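Aromatic-amino-acid:2-oxoglutarate transaminase (Candida albicans, PDB 6HNV) probably transfers amino groups between aromatic amino acids or 2-aminoadipate and 2-oxo acids, with pyridoxal 5'-phosphate as cofactor. Local coordinates at residues V186-F191 with V208-D213; D217-T222 with K264-L269; G255-L260 with D432-M437. All blocks are in the same frame, centred on the assembly; numbering follows the deposited sequence.

Contact 1 of 3, residues V186-F191 with V208-D213; sequences VEEFTF and VKINFD. With PLP (pyridoxal-5'-phosphate), chain C.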
# COMPACT_ATOMS: atom_id res chain seq x y z
N VAL A 186 2.64 -25.19 -3.30
CA VAL A 186 3.52 -24.36 -2.46
C VAL A 186 4.62 -25.29 -1.91
O VAL A 186 4.30 -26.47 -1.56
CB VAL A 186 2.68 -23.75 -1.33
CG1 VAL A 186 3.53 -23.19 -0.21
CG2 VAL A 186 1.69 -22.73 -1.87
N GLU A 187 5.85 -24.80 -1.79
CA GLU A 187 6.93 -25.62 -1.17
C GLU A 187 6.54 -25.86 0.29
O GLU A 187 6.07 -24.92 0.95
CB GLU A 187 8.27 -24.95 -1.42
CG GLU A 187 8.66 -25.01 -2.89
CD GLU A 187 9.40 -23.80 -3.41
OE1 GLU A 187 9.48 -22.80 -2.67
OE2 GLU A 187 9.89 -23.84 -4.55
N GLU A 188 6.64 -27.11 0.74
CA GLU A 188 6.12 -27.59 2.06
C GLU A 188 6.68 -26.70 3.18
O GLU A 188 5.92 -26.46 4.15
CB GLU A 188 6.42 -29.07 2.26
CG GLU A 188 7.86 -29.39 2.63
CD GLU A 188 8.15 -30.87 2.89
OE1 GLU A 188 7.28 -31.53 3.50
OE2 GLU A 188 9.25 -31.37 2.49
N PHE A 189 7.95 -26.26 3.06
CA PHE A 189 8.54 -25.15 3.85
C PHE A 189 8.59 -23.92 2.95
O PHE A 189 9.12 -24.06 1.84
CB PHE A 189 9.92 -25.52 4.39
CG PHE A 189 9.90 -26.74 5.27
CD1 PHE A 189 9.59 -26.64 6.61
CD2 PHE A 189 10.15 -28.00 4.74
CE1 PHE A 189 9.53 -27.77 7.42
CE2 PHE A 189 10.10 -29.13 5.55
CZ PHE A 189 9.78 -29.01 6.89
N THR A 190 8.02 -22.80 3.39
CA THR A 190 7.85 -21.57 2.57
C THR A 190 7.88 -20.28 3.41
O THR A 190 7.99 -20.33 4.66
CB THR A 190 6.55 -21.63 1.77
OG1 THR A 190 6.62 -20.65 0.72
CG2 THR A 190 5.32 -21.44 2.63
N PHE A 191 7.82 -19.15 2.70
CA PHE A 191 7.48 -17.81 3.25
C PHE A 191 5.99 -17.85 3.66
O PHE A 191 5.11 -17.68 2.77
CB PHE A 191 7.87 -16.73 2.23
CG PHE A 191 7.54 -15.31 2.60
CD1 PHE A 191 8.22 -14.67 3.63
CD2 PHE A 191 6.58 -14.60 1.91
CE1 PHE A 191 7.93 -13.35 3.95
CE2 PHE A 191 6.28 -13.28 2.24
CZ PHE A 191 6.97 -12.65 3.26
N VAL A 208 4.28 -29.18 -1.72
CA VAL A 208 5.26 -29.92 -2.58
C VAL A 208 6.53 -30.24 -1.78
O VAL A 208 7.13 -29.30 -1.26
CB VAL A 208 5.56 -29.07 -3.81
CG1 VAL A 208 6.56 -29.74 -4.72
CG2 VAL A 208 4.27 -28.78 -4.54
N LYS A 209 6.91 -31.52 -1.68
CA LYS A 209 7.97 -32.01 -0.75
C LYS A 209 9.31 -31.35 -1.10
O LYS A 209 9.60 -31.14 -2.31
CB LYS A 209 8.10 -33.53 -0.80
CG LYS A 209 7.32 -34.29 0.26
CD LYS A 209 7.17 -35.77 -0.05
CE LYS A 209 5.96 -36.43 0.60
NZ LYS A 209 5.53 -37.64 -0.14
N ILE A 210 10.10 -31.02 -0.08
CA ILE A 210 11.52 -30.62 -0.28
C ILE A 210 12.42 -31.83 0.00
O ILE A 210 12.28 -32.46 1.08
CB ILE A 210 11.89 -29.39 0.57
CG1 ILE A 210 11.05 -28.17 0.19
CG2 ILE A 210 13.39 -29.12 0.46
CD1 ILE A 210 11.46 -26.89 0.88
N ASN A 211 13.30 -32.15 -0.95
CA ASN A 211 14.51 -32.99 -0.75
C ASN A 211 15.54 -32.19 0.05
O ASN A 211 15.88 -31.08 -0.36
CB ASN A 211 15.08 -33.41 -2.10
CG ASN A 211 16.34 -34.24 -1.98
OD1 ASN A 211 16.44 -35.11 -1.12
ND2 ASN A 211 17.29 -34.00 -2.87
N PHE A 212 16.03 -32.76 1.16
CA PHE A 212 17.02 -32.12 2.07
C PHE A 212 18.46 -32.60 1.79
O PHE A 212 19.35 -32.26 2.60
CB PHE A 212 16.59 -32.33 3.52
CG PHE A 212 15.63 -31.27 3.96
CD1 PHE A 212 16.08 -30.04 4.41
CD2 PHE A 212 14.27 -31.43 3.77
CE1 PHE A 212 15.20 -29.03 4.74
CE2 PHE A 212 13.38 -30.42 4.11
CZ PHE A 212 13.85 -29.22 4.60
N ASP A 213 18.71 -33.27 0.65
CA ASP A 213 20.08 -33.72 0.26
C ASP A 213 20.93 -32.46 0.08
O ASP A 213 20.34 -31.45 -0.42
CB ASP A 213 20.04 -34.60 -1.00
CG ASP A 213 19.45 -36.01 -0.85
OD1 ASP A 213 19.38 -36.51 0.28
OD2 ASP A 213 19.09 -36.60 -1.88
N1 PLP C . 9.47 -13.44 -0.06
C2 PLP C . 10.63 -13.93 0.40
C2A PLP C . 11.08 -15.25 -0.12
C3 PLP C . 11.41 -13.20 1.32
O3 PLP C . 12.57 -13.72 1.75
C4 PLP C . 10.97 -11.95 1.79
C4A PLP C . 11.81 -11.18 2.76
C5 PLP C . 9.74 -11.48 1.29
C6 PLP C . 9.04 -12.25 0.40
C5A PLP C . 9.12 -10.20 1.77
O4P PLP C . 9.29 -9.12 0.82
P PLP C . 8.84 -7.69 1.35
O1P PLP C . 9.60 -7.49 2.63
O2P PLP C . 9.26 -6.70 0.28
O3P PLP C . 7.33 -7.85 1.56
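E188 places CG between its own backbone N and carbonyl carbon (chi1 76°) and then runs straight out, which carries its carboxylate across to the backbone of I210. There I210 N donates to E188 OE2 over 2.7 Å, arriving from above the carboxylate plane, 41° out of it. The other oxygen, OE1, forms a salt bridge with R485 and a hydrogen bond with S482, so both ends of the carboxylate are held. The main chains pair as well: V208 N donates to V186 O (2.7 Å) and E188 N to V208 O (3.0 Å). This is the parallel pairing of strands 183-187 and 204-208, joined through helix 193-201 in a beta-alpha-beta crossover at one margin of the seven-stranded sheet of a fold-type I PLP enzyme. Beyond this bonded part, apolar groups also meet. I210 CD1 sits at the edge of the F189 ring, 4.1 Å from F189 CB, while I210 CG2 lies over one face of F212. The two phenylalanine rings meet with planes at 84°, F189 CE2 being 3.8 Å from F212 CE2, and F488 touches both. Two residues beyond F189, the F191 ring has PLP C6 over one face, 3.4 Å above its plane.

Contact 2 of 3, residues D217-T222 with K264-L269; sequences DGIDLT and KKIYDL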
# COMPACT_ATOMS: atom_id res chain seq x y z
N ASP A 217 18.08 -29.53 -5.37
CA ASP A 217 17.50 -28.34 -6.05
C ASP A 217 16.51 -27.64 -5.11
O ASP A 217 16.20 -26.47 -5.36
CB ASP A 217 16.87 -28.78 -7.37
CG ASP A 217 17.90 -29.00 -8.45
OD1 ASP A 217 18.40 -27.96 -8.99
OD2 ASP A 217 18.20 -30.18 -8.75
N GLY A 218 16.05 -28.31 -4.04
CA GLY A 218 14.91 -27.92 -3.20
C GLY A 218 13.72 -28.82 -3.46
O GLY A 218 13.77 -30.02 -3.09
N ILE A 219 12.67 -28.31 -4.10
CA ILE A 219 11.56 -29.16 -4.60
C ILE A 219 12.18 -30.50 -5.03
O ILE A 219 13.07 -30.51 -5.91
CB ILE A 219 10.77 -28.49 -5.75
CG1 ILE A 219 9.90 -27.33 -5.22
CG2 ILE A 219 9.94 -29.52 -6.52
CD1 ILE A 219 8.99 -26.69 -6.26
N ASP A 220 11.76 -31.58 -4.40
CA ASP A 220 12.07 -32.96 -4.85
C ASP A 220 11.31 -33.21 -6.15
O ASP A 220 10.08 -33.32 -6.09
CB ASP A 220 11.68 -33.95 -3.74
CG ASP A 220 11.95 -35.37 -4.17
OD1 ASP A 220 11.38 -35.79 -5.21
OD2 ASP A 220 12.78 -36.02 -3.52
N LEU A 221 11.98 -33.26 -7.30
CA LEU A 221 11.28 -33.27 -8.61
C LEU A 221 10.56 -34.60 -8.80
O LEU A 221 9.52 -34.60 -9.47
CB LEU A 221 12.26 -33.04 -9.76
CG LEU A 221 11.63 -33.13 -11.15
CD1 LEU A 221 10.51 -32.11 -11.30
CD2 LEU A 221 12.69 -32.91 -12.22
N THR A 222 11.12 -35.69 -8.27
CA THR A 222 10.57 -37.07 -8.36
C THR A 222 9.18 -37.10 -7.71
O THR A 222 8.26 -37.60 -8.36
CB THR A 222 11.54 -38.12 -7.78
OG1 THR A 222 12.61 -38.29 -8.71
CG2 THR A 222 10.91 -39.48 -7.53
N LYS A 264 13.76 -25.99 -16.25
CA LYS A 264 13.26 -26.46 -17.56
C LYS A 264 12.28 -27.61 -17.31
O LYS A 264 11.19 -27.65 -17.95
CB LYS A 264 14.41 -26.90 -18.47
CG LYS A 264 15.25 -25.76 -19.03
CD LYS A 264 16.47 -26.20 -19.82
CE LYS A 264 17.02 -25.10 -20.71
NZ LYS A 264 18.43 -25.32 -21.09
N LYS A 265 12.63 -28.49 -16.38
CA LYS A 265 11.78 -29.65 -16.04
C LYS A 265 10.49 -29.13 -15.38
O LYS A 265 9.42 -29.57 -15.84
CB LYS A 265 12.55 -30.65 -15.18
CG LYS A 265 13.59 -31.45 -15.94
CD LYS A 265 14.19 -32.57 -15.11
CE LYS A 265 15.47 -33.12 -15.69
NZ LYS A 265 16.00 -34.22 -14.86
N ILE A 266 10.59 -28.23 -14.39
CA ILE A 266 9.41 -27.58 -13.73
C ILE A 266 8.60 -26.84 -14.81
O ILE A 266 7.37 -27.05 -14.85
CB ILE A 266 9.81 -26.66 -12.54
CG1 ILE A 266 10.41 -27.46 -11.38
CG2 ILE A 266 8.64 -25.79 -12.08
CD1 ILE A 266 9.48 -28.45 -10.72
N TYR A 267 9.23 -26.02 -15.65
CA TYR A 267 8.50 -25.25 -16.69
C TYR A 267 7.73 -26.23 -17.57
O TYR A 267 6.54 -26.02 -17.83
CB TYR A 267 9.41 -24.37 -17.54
CG TYR A 267 8.63 -23.51 -18.51
CD1 TYR A 267 8.01 -22.34 -18.11
CD2 TYR A 267 8.49 -23.89 -19.84
CE1 TYR A 267 7.30 -21.56 -19.00
CE2 TYR A 267 7.77 -23.13 -20.74
CZ TYR A 267 7.17 -21.95 -20.32
OH TYR A 267 6.46 -21.21 -21.22
N ASP A 268 8.37 -27.31 -17.98
CA ASP A 268 7.77 -28.32 -18.87
C ASP A 268 6.56 -28.96 -18.18
O ASP A 268 5.61 -29.28 -18.91
CB ASP A 268 8.80 -29.36 -19.31
CG ASP A 268 9.74 -28.89 -20.42
OD1 ASP A 268 9.46 -27.81 -21.04
OD2 ASP A 268 10.74 -29.60 -20.64
N LEU A 269 6.60 -29.19 -16.87
CA LEU A 269 5.46 -29.77 -16.13
C LEU A 269 4.34 -28.72 -16.10
O LEU A 269 3.14 -29.10 -16.18
CB LEU A 269 5.84 -30.20 -14.71
CG LEU A 269 6.87 -31.33 -14.61
CD1 LEU A 269 7.40 -31.47 -13.18
CD2 LEU A 269 6.28 -32.64 -15.10
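Neither face nor edge of any flat group takes part where L221 meets K265, I266 and L269: the surfaces are wholly aliphatic, and F224 and F262, rings of the same two helices outside the segments, flank the contact. F224 touches I219, I266 and L269, and F262 touches I219 and L221. L221 is the central side chain. Its CG lies anti to the backbone N (chi1 176°), which sends the forked end out toward helix 260-272, where its two methyls meet different neighbours. CD1 is shared, resting 3.8 Å from I266 CD1 and 3.7 Å from L269 CD1; I266 and L221 lie alongside one another, pointing opposite ways. CD2 instead lies against the methylenes of K265, 3.7 Å from K265 CB, with the extended lysine chain crossing the leucine at about a right angle. Such packing is how the start of helix 221-229, entered through D220 as its N-cap, is laid against helix 260-272 in the large domain of the fold-type I aminotransferases. The cap is made by D220 OD1, which accepts a hydrogen bond from Q223 N in the first turn. Two residues before L221, I219 adds a looser touch, its CG2 4.4 Å from I266 CD1. K265 belongs to the solvent side of this seam, whereas I219 and I266 close its buried side.

Contact 3 of 3, residues G255-L260 with D432-M437; sequences GFTQSL and DPKAGM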
# COMPACT_ATOMS: atom_id res chain seq x y z
N GLY A 255 17.06 -22.57 1.67
CA GLY A 255 18.28 -21.95 1.10
C GLY A 255 18.67 -22.52 -0.25
O GLY A 255 19.60 -21.97 -0.86
N PHE A 256 17.96 -23.56 -0.73
CA PHE A 256 18.27 -24.31 -1.97
C PHE A 256 18.06 -23.40 -3.18
O PHE A 256 17.15 -22.59 -3.09
CB PHE A 256 17.39 -25.57 -2.06
CG PHE A 256 17.78 -26.64 -1.07
CD1 PHE A 256 19.08 -27.12 -1.03
CD2 PHE A 256 16.88 -27.11 -0.13
CE1 PHE A 256 19.45 -28.08 -0.10
CE2 PHE A 256 17.25 -28.07 0.80
CZ PHE A 256 18.53 -28.55 0.81
N THR A 257 18.88 -23.53 -4.22
CA THR A 257 18.70 -22.92 -5.57
C THR A 257 18.45 -24.04 -6.58
O THR A 257 19.26 -25.00 -6.60
CB THR A 257 19.92 -22.09 -5.99
OG1 THR A 257 20.19 -21.14 -4.96
CG2 THR A 257 19.74 -21.35 -7.30
N GLN A 258 17.37 -23.92 -7.37
CA GLN A 258 17.03 -24.80 -8.51
C GLN A 258 18.02 -24.53 -9.66
O GLN A 258 18.18 -23.33 -10.08
CB GLN A 258 15.57 -24.56 -8.94
CG GLN A 258 14.50 -24.87 -7.89
CD GLN A 258 13.11 -24.59 -8.40
OE1 GLN A 258 12.92 -24.12 -9.52
NE2 GLN A 258 12.09 -24.90 -7.60
N SER A 259 18.66 -25.57 -10.20
CA SER A 259 19.56 -25.43 -11.38
C SER A 259 18.73 -24.95 -12.57
O SER A 259 17.49 -25.04 -12.46
CB SER A 259 20.30 -26.71 -11.71
OG SER A 259 19.40 -27.71 -12.20
N LEU A 260 19.38 -24.47 -13.64
CA LEU A 260 18.74 -24.11 -14.93
C LEU A 260 17.96 -25.33 -15.46
O LEU A 260 16.80 -25.17 -15.92
CB LEU A 260 19.80 -23.62 -15.92
CG LEU A 260 19.36 -23.49 -17.39
CD1 LEU A 260 18.19 -22.53 -17.55
CD2 LEU A 260 20.52 -23.06 -18.29
N ASP A 432 25.28 -25.66 2.25
CA ASP A 432 25.92 -24.57 1.48
C ASP A 432 24.85 -23.96 0.56
O ASP A 432 24.53 -24.54 -0.48
CB ASP A 432 27.15 -25.06 0.72
CG ASP A 432 28.11 -23.94 0.43
OD1 ASP A 432 27.73 -22.82 0.75
OD2 ASP A 432 29.23 -24.20 -0.08
N PRO A 433 24.25 -22.80 0.93
CA PRO A 433 23.34 -22.06 0.05
C PRO A 433 24.12 -21.39 -1.10
O PRO A 433 25.28 -21.09 -0.90
CB PRO A 433 22.74 -20.98 0.95
CG PRO A 433 23.87 -20.70 1.92
CD PRO A 433 24.44 -22.08 2.21
N LYS A 434 23.47 -21.22 -2.24
CA LYS A 434 24.07 -20.74 -3.51
C LYS A 434 23.66 -19.28 -3.73
O LYS A 434 24.23 -18.63 -4.63
CB LYS A 434 23.62 -21.63 -4.68
CG LYS A 434 24.19 -23.04 -4.74
CD LYS A 434 23.43 -23.93 -5.72
CE LYS A 434 23.96 -25.34 -5.89
NZ LYS A 434 23.94 -26.11 -4.62
N ALA A 435 22.70 -18.78 -2.95
CA ALA A 435 22.28 -17.36 -3.01
C ALA A 435 21.51 -16.99 -1.74
O ALA A 435 20.97 -17.92 -1.08
CB ALA A 435 21.44 -17.11 -4.23
N GLY A 436 21.53 -15.70 -1.40
CA GLY A 436 20.68 -15.10 -0.38
C GLY A 436 21.32 -15.07 1.00
O GLY A 436 22.52 -14.97 1.08
N MET A 437 20.48 -15.15 2.04
CA MET A 437 20.78 -14.68 3.40
C MET A 437 20.33 -15.71 4.43
O MET A 437 20.29 -15.33 5.62
CB MET A 437 20.07 -13.35 3.67
CG MET A 437 18.55 -13.44 3.66
SD MET A 437 17.71 -11.89 4.16
CE MET A 437 18.30 -10.73 2.92
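T257 and K434 set their side chains at a slant to each other, the short branched threonine lying against the first part of the lysine chain. T257 keeps OG1 anti to its carbonyl carbon, beside the backbone N (chi1 -54°), and this turns the hydroxyl to the root of the lysine: T257 OG1 is 3.5 Å from K434 CB. T257 CB takes a broader share, since it lies 4.0 Å from both K434 CB and K434 CD, so the methylenes pass over the threonine until the lysine chain bends at its last torsion. K434 is exposed and T257 buried, and the aliphatic part of the lysine forms the outer cover of the contact. OG1 also faces A435, at 4.3 Å from A435 CB, but its polar partner lies in its own loop, where G250 N donates a weak hydrogen bond to it. At the other end the touching is between backbone and ring: the carbonyl oxygen of G255 rests 3.8 Å from P433 CB. G255 brings its chain close here, its CA being 5.2 Å from that of P433, and its positive phi (100°) is a conformation that glycine readily adopts. Van der Waals contact alone joins the segments, while backbone hydrogen bonds of K434 with L288 and of G436 with L286 tie the 432-437 loop to the rest of the chain, and D432 adds a salt bridge to K410 and touches a bound bicine. Taken together, the loop before strand 438-443 of the small antiparallel sheet is laid on the end of the N-P-T-G sequence of class I aminotransferases, whose asparagine, N252, hydrogen-bonds the pyridoxal phosphate.

Overall arrangement
The three contacts form one connected patch, their centres about 12 Å (1 and 2), about 13 Å (1 and 3) and about 15 Å (2 and 3) apart. Contact 1 closes first along the chain; the segments of contacts 2 and 3 then alternate, so that 255-260 runs directly into helix 260-272. The 208-213 and 217-222 segments pair through backbone atoms, while D217 OD1 probably accepts a hydrogen bond from S259 N, and F256 packs on I210, N211 and D213 of contact 1 and on D217 and G218 of contact 2. Contact 1, at the sheet margin, and contact 3, at the small antiparallel sheet, approach the cofactor pocket through F191 and the segment following N252; contact 2, in the helical layer, lies farther out.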